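Long-range contacts in M32 carboxypeptidase (Chitinophagaceae bacterium, PDB 7A03), which probably removes single amino acids from the C-terminal ends of peptides as a metal-dependent carboxypeptidase of the M32 family: residues Phe62-Gly68 and Asp94-Lys99; Lys100-Leu105 and Lys145-Leu150; Glu108-Thr113 and Arg138-Leu142; Arg365-Glu369 and Ser415-Pro420. Residues are numbered along the deposited sequence.

Overall arrangement
Contacts 1, 2 and 3 all lie among the N-terminal helices, well away from the chain's centre; contact 4 is the buried one, about 13 Å from it. Contact 1 closes before contact 2 opens; their centres are about 15 Å apart, and they touch where K97 CE meets L150 CD2 at 3.5 Å. Contact 3 is nested inside contact 2 on the same pair of helices, 103-126 and 129-150, their centres about 11 Å apart. M139 CG then packs on F416 CE1 at 3.7 Å, joining contact 3 to contact 4. Beside S415 of contact 4 sits a glycerol, probably from crystallisation; the HExxH motif, the presumed metal site, carries no metal here.

Contact 1 of 4, residues Phe62-Gly68 and Asp94-Lys99; sequences FTAPELG and DYDKNK
Start at F62, the last residue of helix 44-62. Its t rotamer brings the ring edge against helix 82-100: CE2 lies 3.6 Å from D94 O and 3.6 Å from N98 ND2, and CZ is 4.1 Å from Y95 CB. The carbonyl of F62 takes a 2.8 Å hydrogen bond from a water that also donates to Y95 O (3.1 Å) and accepts from N98 ND2 (3.1 Å). T63 leaves helical geometry (phi/psi -105/7) and makes the closest backbone approach, its CA 6.8 Å from that of Y95; K99 NZ donates to T63 O at 2.7 Å, while the T63 hydroxyl turns back to H59. A64, polyproline-like at -64/136, is the N-cap position of helix 65-74. Its O accepts from Y95 OH at 2.9 Å, the tyrosine reaching across in the t rotamer with chi2 near -89°. One turn on, L67 CD2 is 4.2 Å from Y95 CD2, and G68 CA sits over the face of the Y95 ring, 3.8 Å from its centroid, in a CH-pi contact. A beta carbon on G68 would fall about 2.4 Å from Y95 OH, so glycine is needed there. D94 itself pairs with R468. The break at T63-A64 between consecutive helices 44-62 and 65-74 thus packs against helix 82-100, within the helical N-terminal part of the M32 fold.

Contact 2 of 4, residues Lys100-Leu105 and Lys145-Leu150; sequences KYPASL and KETTVL
V149 and Y101 have the most surface covered in this contact. V149, on the last turn of helix 129-150, points at the short link between helices 82-100 and 103-126; the two CA atoms of Y101 and V149 are 6.5 Å apart, and those of L105 and E146 7.9 Å, so the backbones run in opposite senses. V149 CG1 lies over one face of the Y101 ring, 4.3 Å from Y101 CG, and 3.6 Å from K100 O. V149 CG2 meets L105 CD2 at 3.8 Å and P102 CD at 4.0 Å. Y101 is extended (-84/133) with chi1 m, which sends the ring down along the helix: Y101 OH donates to E146 OE2 at 2.6 Å, and Y101 CE1 packs on L150 CD2 at 4.0 Å. That hydroxyl also bonds K97, and E146 has a salt bridge to K143. P102, polyproline-like, is the N-cap position of helix 103-126. Link 101-102 thus closes the end, remote from the 126-129 connection, of the antiparallel hairpin of helices 103-126 and 129-150.

Contact 3 of 4, residues Glu108-Thr113 and Arg138-Leu142; sequences EISEAT and RMVEL
Both segments are regular helix, and they run nearly antiparallel: the local axes come within 9.7 Å and their N-to-C directions differ by 158° (signed crossing angle -158°). The register pairs A112 with M139, CA atoms 6.0 Å apart, and I109 with L142 at 6.5 Å, one turn along each helix. L142 has the most surface covered. With chi1 m and chi2 t, its CD1 reaches into the space between E108, I109 and A112, 3.4 Å from E108 O and 3.5 Å from A112 CB, while L142 CB lies 4.2 Å from I109 CG1. A112 offers only a methyl here, at the point where the CA atoms are nearest. R138 folds its chain over the same alanine, CG to A112 CB 3.8 Å, a p value at chi2 carrying the guanidinium on to NH2 at 3.9 Å from E108 CG. M139 curls back with chi2 and chi3 both p, so that its CE sits 3.5 Å from T113 OG1, a hydroxyl that donates to I109 O at 2.7 Å in its own helix. Elsewhere on its surface M139 touches F416. The contact is mainly apolar, joining consecutive helices 103-126 and 129-150 across a short connection: an antiparallel alpha-helical hairpin.

Contact 4 of 4, residues Arg365-Glu369 and Ser415-Pro420; sequences RYEIE and SFGYFP
Hydrogen bonds first. E369, in the C-terminal half of helix 358-374, extends its carboxylate (chi1 m, chi2 t) into the non-helical 415-420 strip, and G417 N donates to E369 OE1 at 2.9 Å with an N-H...O angle of 164°. G417 has phi/psi of 90/5, where a beta carbon would jam against the preceding carbonyl. One water bridges the two segments, donating to E369 OE2 (2.6 Å) and S415 O (2.7 Å) and accepting from F419 N (3.0 Å). The same carboxylate is held by Y157 and W411. W411, with H410 and D408, belongs to the GxxQDxHW signature of M32 peptidases just ahead of this loop, so the helix is tied to a loop that continues from a family motif. S415 OG bonds a glycerol, probably from the crystallisation liquor but possibly marking a pocket.

Ring contacts come next. F419 (chi1 m) points at the helix and takes R365 CD almost squarely over its face, 3.4 Å from the centroid and 4° off the normal. The cation-pi component is weak at best, with R365 CZ 5.3 Å from that centroid; the guanidinium pairs with D408. E369 OE2 approaches the F419 edge, 3.3 Å from CD2.

Y366 CD1 makes an apolar contact with P420 CG at 4.0 Å, CA atoms 6.5 Å apart, and the methylene E369 CG is in van der Waals contact with F416 CD2 at 3.9 Å.

Contact 1 of 4, residues Phe62-Gly68 and Asp94-Lys99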
loop_
_atom_site.group_PDB
_atom_site.type_symbol
_atom_site.label_atom_id
_atom_site.label_comp_id
_atom_site.label_asym_id
_atom_site.label_seq_id
_atom_site.Cartn_x
_atom_site.Cartn_y
_atom_site.Cartn_z
ATOM N N PHE A 62 -11.582 13.688 18.147
ATOM C CA PHE A 62 -11.716 14.189 16.790
ATOM C C PHE A 62 -13.156 14.483 16.399
ATOM O O PHE A 62 -13.383 15.102 15.354
ATOM C CB PHE A 62 -11.060 13.259 15.775
ATOM C CG PHE A 62 -11.013 13.847 14.416
ATOM C CD1 PHE A 62 -10.320 15.028 14.197
ATOM C CD2 PHE A 62 -11.706 13.270 13.371
ATOM C CE1 PHE A 62 -10.283 15.595 12.934
ATOM C CE2 PHE A 62 -11.680 13.834 12.115
ATOM C CZ PHE A 62 -10.967 14.997 11.898
ATOM N N THR A 63 -14.129 14.081 17.211
ATOM C CA THR A 63 -15.527 14.405 16.961
ATOM C C THR A 63 -16.030 15.503 17.886
ATOM O O THR A 63 -17.225 15.816 17.866
ATOM C CB THR A 63 -16.410 13.157 17.095
ATOM O OG1 THR A 63 -16.248 12.589 18.407
ATOM C CG2 THR A 63 -16.066 12.130 16.028
ATOM N N ALA A 64 -15.144 16.105 18.676
ATOM C CA ALA A 64 -15.556 17.058 19.694
ATOM C C ALA A 64 -16.208 18.278 19.049
ATOM O O ALA A 64 -15.694 18.806 18.060
ATOM C CB ALA A 64 -14.348 17.517 20.509
ATOM N N PRO A 65 -17.332 18.755 19.586
ATOM C CA PRO A 65 -17.975 19.949 19.000
ATOM C C PRO A 65 -17.084 21.179 18.950
ATOM O O PRO A 65 -17.191 21.981 18.009
ATOM C CB PRO A 65 -19.194 20.170 19.913
ATOM C CG PRO A 65 -19.448 18.837 20.547
ATOM C CD PRO A 65 -18.094 18.203 20.718
ATOM N N GLU A 66 -16.212 21.360 19.946
ATOM C CA GLU A 66 -15.341 22.534 19.976
ATOM C C GLU A 66 -14.398 22.539 18.782
ATOM O O GLU A 66 -14.108 23.597 18.207
ATOM C CB GLU A 66 -14.528 22.541 21.268
ATOM C CG GLU A 66 -15.356 22.695 22.530
ATOM C CD GLU A 66 -15.830 21.365 23.095
ATOM O OE1 GLU A 66 -15.579 20.309 22.469
ATOM O OE2 GLU A 66 -16.455 21.384 24.178
ATOM N N LEU A 67 -13.918 21.361 18.390
ATOM C CA LEU A 67 -13.075 21.278 17.206
ATOM C C LEU A 67 -13.858 21.652 15.950
ATOM O O LEU A 67 -13.343 22.370 15.083
ATOM C CB LEU A 67 -12.468 19.881 17.101
ATOM C CG LEU A 67 -11.573 19.661 15.874
ATOM C CD1 LEU A 67 -10.392 20.613 15.908
ATOM C CD2 LEU A 67 -11.093 18.212 15.805
ATOM N N GLY A 68 -15.111 21.195 15.832
ATOM C CA GLY A 68 -15.906 21.574 14.676
ATOM C C GLY A 68 -16.141 23.070 14.601
ATOM O O GLY A 68 -16.030 23.678 13.527
ATOM N N ASP A 94 -12.307 15.885 6.782
ATOM C CA ASP A 94 -12.116 14.736 7.669
ATOM C C ASP A 94 -13.141 14.737 8.798
ATOM O O ASP A 94 -13.671 13.687 9.172
ATOM C CB ASP A 94 -10.702 14.767 8.273
ATOM C CG ASP A 94 -9.587 14.566 7.238
ATOM O OD1 ASP A 94 -9.874 14.141 6.107
ATOM O OD2 ASP A 94 -8.402 14.833 7.571
ATOM N N TYR A 95 -13.428 15.918 9.350
ATOM C CA TYR A 95 -14.320 16.032 10.497
ATOM C C TYR A 95 -15.768 15.799 10.090
ATOM O O TYR A 95 -16.496 15.066 10.773
ATOM C CB TYR A 95 -14.139 17.417 11.120
ATOM C CG TYR A 95 -15.009 17.720 12.320
ATOM C CD1 TYR A 95 -16.275 18.282 12.168
ATOM C CD2 TYR A 95 -14.547 17.475 13.607
ATOM C CE1 TYR A 95 -17.062 18.577 13.278
ATOM C CE2 TYR A 95 -15.336 17.768 14.725
ATOM C CZ TYR A 95 -16.583 18.311 14.549
ATOM O OH TYR A 95 -17.344 18.596 15.655
ATOM N N ASP A 96 -16.198 16.387 8.968
ATOM C CA ASP A 96 -17.605 16.311 8.575
ATOM C C ASP A 96 -17.978 14.914 8.096
ATOM O O ASP A 96 -19.143 14.487 8.244
ATOM C CB ASP A 96 -17.909 17.338 7.484
ATOM C CG ASP A 96 -18.040 18.746 8.026
ATOM O OD1 ASP A 96 -18.313 18.906 9.237
ATOM O OD2 ASP A 96 -17.884 19.698 7.233
ATOM N N LYS A 97 -17.009 14.200 7.514
ATOM C CA LYS A 97 -17.257 12.819 7.115
ATOM C C LYS A 97 -17.920 12.027 8.242
ATOM O O LYS A 97 -18.961 11.390 8.040
ATOM C CB LYS A 97 -15.944 12.179 6.668
ATOM C CG LYS A 97 -16.128 11.007 5.738
ATOM C CD LYS A 97 -15.559 9.762 6.378
ATOM C CE LYS A 97 -16.333 8.548 5.937
ATOM N NZ LYS A 97 -15.891 7.283 6.587
ATOM N N ASN A 98 -17.356 12.098 9.451
ATOM C CA ASN A 98 -17.948 11.399 10.590
ATOM C C ASN A 98 -19.362 11.891 10.880
ATOM O O ASN A 98 -20.234 11.108 11.284
ATOM C CB ASN A 98 -17.068 11.578 11.828
ATOM C CG ASN A 98 -15.672 11.025 11.634
ATOM O OD1 ASN A 98 -15.491 9.826 11.441
ATOM N ND2 ASN A 98 -14.675 11.901 11.688
ATOM N N LYS A 99 -19.610 13.187 10.698
ATOM C CA LYS A 99 -20.921 13.721 11.039
ATOM C C LYS A 99 -22.000 13.293 10.055
ATOM O O LYS A 99 -23.188 13.454 10.354
ATOM C CB LYS A 99 -20.855 15.244 11.192
ATOM C CG LYS A 99 -19.745 15.720 12.140
ATOM C CD LYS A 99 -20.065 15.406 13.603
ATOM C CE LYS A 99 -18.849 15.644 14.504
ATOM N NZ LYS A 99 -19.167 15.478 15.954
HETATM O O HOH W 1 -15.363 14.287 13.509
#

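Contact 2 of 4, residues Lys100-Leu105 and Lys145-Leu150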
loop_
_atom_site.group_PDB
_atom_site.type_symbol
_atom_site.label_atom_id
_atom_site.label_comp_id
_atom_site.label_asym_id
_atom_site.label_seq_id
_atom_site.Cartn_x
_atom_site.Cartn_y
_atom_site.Cartn_z
ATOM N N LYS A 100 -21.619 12.739 8.901
ATOM C CA LYS A 100 -22.640 12.206 7.996
ATOM C C LYS A 100 -23.331 10.945 8.541
ATOM O O LYS A 100 -24.495 10.696 8.207
ATOM C CB LYS A 100 -22.045 11.940 6.610
ATOM C CG LYS A 100 -21.875 13.188 5.762
ATOM C CD LYS A 100 -21.031 12.903 4.521
ATOM C CE LYS A 100 -20.583 14.193 3.843
ATOM N NZ LYS A 100 -19.307 14.015 3.092
ATOM N N TYR A 101 -22.654 10.140 9.359
ATOM C CA TYR A 101 -23.150 8.789 9.665
ATOM C C TYR A 101 -24.172 8.815 10.800
ATOM O O TYR A 101 -23.901 9.398 11.858
ATOM C CB TYR A 101 -22.018 7.893 10.125
ATOM C CG TYR A 101 -21.071 7.436 9.049
ATOM C CD1 TYR A 101 -20.170 8.322 8.481
ATOM C CD2 TYR A 101 -21.054 6.108 8.621
ATOM C CE1 TYR A 101 -19.288 7.907 7.506
ATOM C CE2 TYR A 101 -20.171 5.686 7.651
ATOM C CZ TYR A 101 -19.294 6.590 7.095
ATOM O OH TYR A 101 -18.412 6.170 6.129
ATOM N N PRO A 102 -25.307 8.139 10.651
ATOM C CA PRO A 102 -26.191 7.922 11.804
ATOM C C PRO A 102 -25.553 6.935 12.765
ATOM O O PRO A 102 -24.859 5.998 12.361
ATOM C CB PRO A 102 -27.458 7.321 11.179
ATOM C CG PRO A 102 -27.291 7.476 9.677
ATOM C CD PRO A 102 -25.821 7.493 9.432
ATOM N N ALA A 103 -25.805 7.153 14.062
ATOM C CA ALA A 103 -25.205 6.315 15.095
ATOM C C ALA A 103 -25.574 4.842 14.918
ATOM O O ALA A 103 -24.735 3.954 15.145
ATOM C CB ALA A 103 -25.593 6.832 16.488
ATOM N N SER A 104 -26.815 4.565 14.500
ATOM C CA SER A 104 -27.249 3.181 14.322
ATOM C C SER A 104 -26.436 2.479 13.242
ATOM O O SER A 104 -26.059 1.312 13.404
ATOM C CB SER A 104 -28.737 3.135 13.985
ATOM O OG SER A 104 -29.012 3.849 12.798
ATOM N N LEU A 105 -26.121 3.188 12.153
ATOM C CA LEU A 105 -25.291 2.609 11.098
ATOM C C LEU A 105 -23.868 2.332 11.578
ATOM O O LEU A 105 -23.293 1.284 11.264
ATOM C CB LEU A 105 -25.278 3.520 9.871
ATOM C CG LEU A 105 -24.447 2.954 8.711
ATOM C CD1 LEU A 105 -24.963 1.563 8.322
ATOM C CD2 LEU A 105 -24.469 3.911 7.517
ATOM N N LYS A 145 -25.677 0.693 2.095
ATOM C CA LYS A 145 -26.238 1.773 2.915
ATOM C C LYS A 145 -25.220 2.900 3.110
ATOM O O LYS A 145 -25.551 4.092 2.995
ATOM C CB LYS A 145 -26.708 1.234 4.273
ATOM C CG LYS A 145 -28.120 0.685 4.282
ATOM C CD LYS A 145 -29.152 1.813 4.324
ATOM C CE LYS A 145 -30.582 1.272 4.306
ATOM N NZ LYS A 145 -30.823 0.238 5.351
ATOM N N GLU A 146 -23.965 2.531 3.373
ATOM C CA GLU A 146 -22.919 3.524 3.577
ATOM C C GLU A 146 -22.697 4.366 2.326
ATOM O O GLU A 146 -22.425 5.569 2.423
ATOM C CB GLU A 146 -21.626 2.822 3.991
ATOM C CG GLU A 146 -20.533 3.762 4.489
ATOM C CD GLU A 146 -19.331 3.018 4.992
ATOM O OE1 GLU A 146 -19.216 1.804 4.721
ATOM O OE2 GLU A 146 -18.499 3.647 5.673
ATOM N N THR A 147 -22.775 3.755 1.140
ATOM C CA THR A 147 -22.651 4.563 -0.072
ATOM C C THR A 147 -23.740 5.623 -0.127
ATOM O O THR A 147 -23.484 6.774 -0.516
ATOM C CB THR A 147 -22.665 3.721 -1.356
ATOM O OG1 THR A 147 -24.000 3.270 -1.654
ATOM C CG2 THR A 147 -21.719 2.540 -1.266
ATOM N N THR A 148 -24.966 5.258 0.262
ATOM C CA THR A 148 -26.014 6.283 0.246
ATOM C C THR A 148 -25.783 7.361 1.310
ATOM O O THR A 148 -26.117 8.530 1.089
ATOM C CB THR A 148 -27.417 5.676 0.336
ATOM O OG1 THR A 148 -27.522 4.855 1.504
ATOM C CG2 THR A 148 -27.710 4.833 -0.897
ATOM N N VAL A 149 -25.207 6.992 2.456
ATOM C CA VAL A 149 -24.905 7.979 3.496
ATOM C C VAL A 149 -23.786 8.929 3.059
ATOM O O VAL A 149 -23.846 10.140 3.308
ATOM C CB VAL A 149 -24.585 7.270 4.826
ATOM C CG1 VAL A 149 -23.819 8.190 5.780
ATOM C CG2 VAL A 149 -25.860 6.753 5.466
ATOM N N LEU A 150 -22.745 8.400 2.413
ATOM C CA LEU A 150 -21.610 9.228 2.014
ATOM C C LEU A 150 -21.940 10.116 0.824
ATOM O O LEU A 150 -21.401 11.224 0.715
ATOM C CB LEU A 150 -20.408 8.343 1.676
ATOM C CG LEU A 150 -19.728 7.636 2.846
ATOM C CD1 LEU A 150 -18.873 6.486 2.333
ATOM C CD2 LEU A 150 -18.875 8.635 3.587
#

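Contact 3 of 4, residues Glu108-Thr113 and Arg138-Leu142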
loop_
_atom_site.group_PDB
_atom_site.type_symbol
_atom_site.label_atom_id
_atom_site.label_comp_id
_atom_site.label_asym_id
_atom_site.label_seq_id
_atom_site.Cartn_x
_atom_site.Cartn_y
_atom_site.Cartn_z
ATOM N N GLU A 108 -24.104 -0.789 13.651
ATOM C CA GLU A 108 -24.354 -1.949 12.795
ATOM C C GLU A 108 -23.095 -2.376 12.049
ATOM O O GLU A 108 -22.796 -3.573 11.961
ATOM C CB GLU A 108 -25.479 -1.642 11.812
ATOM C CG GLU A 108 -26.849 -1.560 12.469
ATOM C CD GLU A 108 -27.866 -0.879 11.588
ATOM O OE1 GLU A 108 -27.482 -0.392 10.505
ATOM O OE2 GLU A 108 -29.052 -0.825 11.980
ATOM N N ILE A 109 -22.343 -1.409 11.513
ATOM C CA ILE A 109 -21.092 -1.717 10.823
ATOM C C ILE A 109 -20.099 -2.365 11.779
ATOM O O ILE A 109 -19.420 -3.336 11.424
ATOM C CB ILE A 109 -20.517 -0.458 10.142
ATOM C CG1 ILE A 109 -21.408 -0.024 8.970
ATOM C CG2 ILE A 109 -19.079 -0.700 9.676
ATOM C CD1 ILE A 109 -20.893 1.179 8.210
ATOM N N SER A 110 -20.013 -1.860 13.016
ATOM C CA SER A 110 -19.100 -2.458 13.985
ATOM C C SER A 110 -19.491 -3.904 14.301
ATOM O O SER A 110 -18.635 -4.806 14.332
ATOM C CB SER A 110 -19.047 -1.597 15.253
ATOM O OG SER A 110 -18.186 -2.161 16.224
ATOM N N GLU A 111 -20.782 -4.143 14.543
ATOM C CA GLU A 111 -21.245 -5.494 14.862
ATOM C C GLU A 111 -20.986 -6.444 13.696
ATOM O O GLU A 111 -20.495 -7.567 13.884
ATOM C CB GLU A 111 -22.740 -5.468 15.193
ATOM C CG GLU A 111 -23.144 -4.578 16.367
ATOM C CD GLU A 111 -24.636 -4.240 16.367
ATOM O OE1 GLU A 111 -25.387 -4.822 15.553
ATOM O OE2 GLU A 111 -25.060 -3.383 17.173
ATOM N N ALA A 112 -21.294 -5.993 12.478
ATOM C CA ALA A 112 -21.107 -6.835 11.303
ATOM C C ALA A 112 -19.634 -7.102 11.033
ATOM O O ALA A 112 -19.283 -8.179 10.543
ATOM C CB ALA A 112 -21.778 -6.197 10.089
ATOM N N THR A 113 -18.754 -6.154 11.362
ATOM C CA THR A 113 -17.326 -6.411 11.212
ATOM C C THR A 113 -16.845 -7.468 12.204
ATOM O O THR A 113 -16.064 -8.357 11.840
ATOM C CB THR A 113 -16.531 -5.110 11.342
ATOM O OG1 THR A 113 -17.041 -4.136 10.422
ATOM C CG2 THR A 113 -15.062 -5.356 11.019
ATOM N N ARG A 138 -24.207 -9.642 4.931
ATOM C CA ARG A 138 -24.520 -8.553 5.859
ATOM C C ARG A 138 -23.591 -7.356 5.644
ATOM O O ARG A 138 -24.045 -6.202 5.553
ATOM C CB ARG A 138 -24.433 -9.080 7.294
ATOM C CG ARG A 138 -24.610 -8.041 8.392
ATOM C CD ARG A 138 -25.908 -7.273 8.257
ATOM N NE ARG A 138 -26.192 -6.517 9.476
ATOM C CZ ARG A 138 -27.187 -5.645 9.605
ATOM N NH1 ARG A 138 -28.002 -5.407 8.587
ATOM N NH2 ARG A 138 -27.362 -5.005 10.754
ATOM N N MET A 139 -22.283 -7.621 5.548
ATOM C CA MET A 139 -21.303 -6.564 5.303
ATOM C C MET A 139 -21.631 -5.787 4.034
ATOM O O MET A 139 -21.616 -4.550 4.027
ATOM C CB MET A 139 -19.903 -7.169 5.198
ATOM C CG MET A 139 -18.798 -6.140 4.936
ATOM S SD MET A 139 -18.636 -4.947 6.286
ATOM C CE MET A 139 -17.869 -5.970 7.527
ATOM N N VAL A 140 -21.933 -6.499 2.945
ATOM C CA VAL A 140 -22.205 -5.844 1.671
ATOM C C VAL A 140 -23.457 -4.977 1.761
ATOM O O VAL A 140 -23.493 -3.858 1.230
ATOM C CB VAL A 140 -22.292 -6.887 0.537
ATOM C CG1 VAL A 140 -22.863 -6.269 -0.742
ATOM C CG2 VAL A 140 -20.920 -7.478 0.271
ATOM N N GLU A 141 -24.515 -5.489 2.408
ATOM C CA GLU A 141 -25.721 -4.684 2.601
ATOM C C GLU A 141 -25.398 -3.380 3.325
ATOM O O GLU A 141 -25.833 -2.289 2.912
ATOM C CB GLU A 141 -26.757 -5.475 3.404
ATOM C CG GLU A 141 -27.244 -6.757 2.756
ATOM C CD GLU A 141 -28.464 -7.338 3.454
ATOM O OE1 GLU A 141 -28.820 -6.845 4.549
ATOM O OE2 GLU A 141 -29.061 -8.294 2.911
ATOM N N LEU A 142 -24.623 -3.476 4.409
ATOM C CA LEU A 142 -24.295 -2.273 5.167
ATOM C C LEU A 142 -23.427 -1.322 4.347
ATOM O O LEU A 142 -23.575 -0.095 4.438
ATOM C CB LEU A 142 -23.651 -2.643 6.503
ATOM C CG LEU A 142 -24.634 -3.251 7.515
ATOM C CD1 LEU A 142 -23.927 -3.752 8.767
ATOM C CD2 LEU A 142 -25.695 -2.224 7.872
#

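Contact 4 of 4, residues Arg365-Glu369 and Ser415-Pro420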
loop_
_atom_site.group_PDB
_atom_site.type_symbol
_atom_site.label_atom_id
_atom_site.label_comp_id
_atom_site.label_asym_id
_atom_site.label_seq_id
_atom_site.Cartn_x
_atom_site.Cartn_y
_atom_site.Cartn_z
ATOM N N ARG A 365 -10.605 -8.239 -8.081
ATOM C CA ARG A 365 -11.231 -7.728 -6.866
ATOM C C ARG A 365 -12.014 -6.462 -7.177
ATOM O O ARG A 365 -13.159 -6.289 -6.716
ATOM C CB ARG A 365 -10.169 -7.504 -5.784
ATOM C CG ARG A 365 -9.627 -8.823 -5.203
ATOM C CD ARG A 365 -8.204 -8.661 -4.663
ATOM N NE ARG A 365 -7.660 -9.878 -4.057
ATOM C CZ ARG A 365 -7.304 -10.974 -4.736
ATOM N NH1 ARG A 365 -7.440 -11.025 -6.052
ATOM N NH2 ARG A 365 -6.797 -12.028 -4.104
ATOM N N TYR A 366 -11.458 -5.615 -8.051
ATOM C CA TYR A 366 -12.162 -4.391 -8.394
ATOM C C TYR A 366 -13.501 -4.722 -9.039
ATOM O O TYR A 366 -14.558 -4.235 -8.600
ATOM C CB TYR A 366 -11.270 -3.512 -9.276
ATOM C CG TYR A 366 -11.975 -2.385 -9.961
ATOM C CD1 TYR A 366 -12.330 -1.231 -9.276
ATOM C CD2 TYR A 366 -12.279 -2.470 -11.314
ATOM C CE1 TYR A 366 -12.989 -0.213 -9.915
ATOM C CE2 TYR A 366 -12.937 -1.433 -11.968
ATOM C CZ TYR A 366 -13.283 -0.306 -11.249
ATOM O OH TYR A 366 -13.930 0.740 -11.857
ATOM N N GLU A 367 -13.496 -5.641 -10.014
ATOM C CA GLU A 367 -14.749 -5.885 -10.717
ATOM C C GLU A 367 -15.762 -6.483 -9.762
ATOM O O GLU A 367 -16.930 -6.060 -9.730
ATOM C CB GLU A 367 -14.555 -6.770 -11.951
ATOM C CG GLU A 367 -13.524 -6.254 -12.956
ATOM C CD GLU A 367 -13.922 -4.961 -13.662
ATOM O OE1 GLU A 367 -15.119 -4.596 -13.655
ATOM O OE2 GLU A 367 -13.022 -4.308 -14.238
ATOM N N ILE A 368 -15.298 -7.381 -8.889
ATOM C CA ILE A 368 -16.217 -8.027 -7.969
ATOM C C ILE A 368 -16.775 -7.002 -7.003
ATOM O O ILE A 368 -17.996 -6.925 -6.795
ATOM C CB ILE A 368 -15.523 -9.201 -7.260
ATOM C CG1 ILE A 368 -15.434 -10.395 -8.208
ATOM C CG2 ILE A 368 -16.249 -9.560 -5.962
ATOM C CD1 ILE A 368 -14.560 -11.497 -7.703
ATOM N N GLU A 369 -15.906 -6.139 -6.460
ATOM C CA GLU A 369 -16.418 -5.164 -5.510
ATOM C C GLU A 369 -17.409 -4.254 -6.195
ATOM O O GLU A 369 -18.484 -3.961 -5.643
ATOM C CB GLU A 369 -15.292 -4.360 -4.870
ATOM C CG GLU A 369 -14.565 -5.126 -3.800
ATOM C CD GLU A 369 -13.499 -4.317 -3.130
ATOM O OE1 GLU A 369 -13.452 -3.090 -3.358
ATOM O OE2 GLU A 369 -12.710 -4.914 -2.376
ATOM N N SER A 415 -13.172 -3.314 4.398
ATOM C CA SER A 415 -12.334 -2.463 3.556
ATOM C C SER A 415 -12.686 -2.705 2.091
ATOM O O SER A 415 -12.054 -3.489 1.381
ATOM C CB SER A 415 -10.850 -2.661 3.851
ATOM O OG SER A 415 -10.592 -2.769 5.247
ATOM N N PHE A 416 -13.744 -2.027 1.655
ATOM C CA PHE A 416 -14.195 -2.027 0.270
ATOM C C PHE A 416 -13.732 -0.730 -0.380
ATOM O O PHE A 416 -13.883 0.353 0.196
ATOM C CB PHE A 416 -15.726 -2.146 0.206
ATOM C CG PHE A 416 -16.233 -3.548 0.449
ATOM C CD1 PHE A 416 -16.210 -4.100 1.722
ATOM C CD2 PHE A 416 -16.699 -4.325 -0.606
ATOM C CE1 PHE A 416 -16.673 -5.386 1.946
ATOM C CE2 PHE A 416 -17.162 -5.612 -0.387
ATOM C CZ PHE A 416 -17.140 -6.144 0.883
ATOM N N GLY A 417 -13.204 -0.839 -1.599
ATOM C CA GLY A 417 -12.583 0.274 -2.270
ATOM C C GLY A 417 -11.096 0.404 -2.009
ATOM O O GLY A 417 -10.485 1.371 -2.483
ATOM N N TYR A 418 -10.494 -0.548 -1.289
ATOM C CA TYR A 418 -9.094 -0.515 -0.883
ATOM C C TYR A 418 -8.183 -1.107 -1.952
ATOM O O TYR A 418 -7.146 -0.528 -2.293
ATOM C CB TYR A 418 -8.942 -1.308 0.426
ATOM C CG TYR A 418 -7.623 -1.147 1.156
ATOM C CD1 TYR A 418 -6.449 -1.701 0.666
ATOM C CD2 TYR A 418 -7.566 -0.468 2.367
ATOM C CE1 TYR A 418 -5.247 -1.560 1.349
ATOM C CE2 TYR A 418 -6.376 -0.322 3.055
ATOM C CZ TYR A 418 -5.226 -0.860 2.541
ATOM O OH TYR A 418 -4.048 -0.704 3.236
ATOM N N PHE A 419 -8.564 -2.259 -2.489
ATOM C CA PHE A 419 -7.670 -2.977 -3.390
ATOM C C PHE A 419 -7.116 -2.140 -4.548
ATOM O O PHE A 419 -5.916 -2.290 -4.858
ATOM C CB PHE A 419 -8.363 -4.245 -3.918
ATOM C CG PHE A 419 -8.371 -5.396 -2.950
ATOM C CD1 PHE A 419 -7.183 -5.968 -2.516
ATOM C CD2 PHE A 419 -9.573 -5.936 -2.507
ATOM C CE1 PHE A 419 -7.196 -7.050 -1.618
ATOM C CE2 PHE A 419 -9.591 -7.010 -1.627
ATOM C CZ PHE A 419 -8.402 -7.571 -1.184
ATOM N N PRO A 420 -7.893 -1.277 -5.224
ATOM C CA PRO A 420 -7.316 -0.555 -6.370
ATOM C C PRO A 420 -6.065 0.237 -6.022
ATOM O O PRO A 420 -5.200 0.407 -6.895
ATOM C CB PRO A 420 -8.463 0.356 -6.835
ATOM C CG PRO A 420 -9.695 -0.333 -6.385
ATOM C CD PRO A 420 -9.336 -0.984 -5.073
HETATM O O HOH W 2 -10.973 -3.417 -1.051
#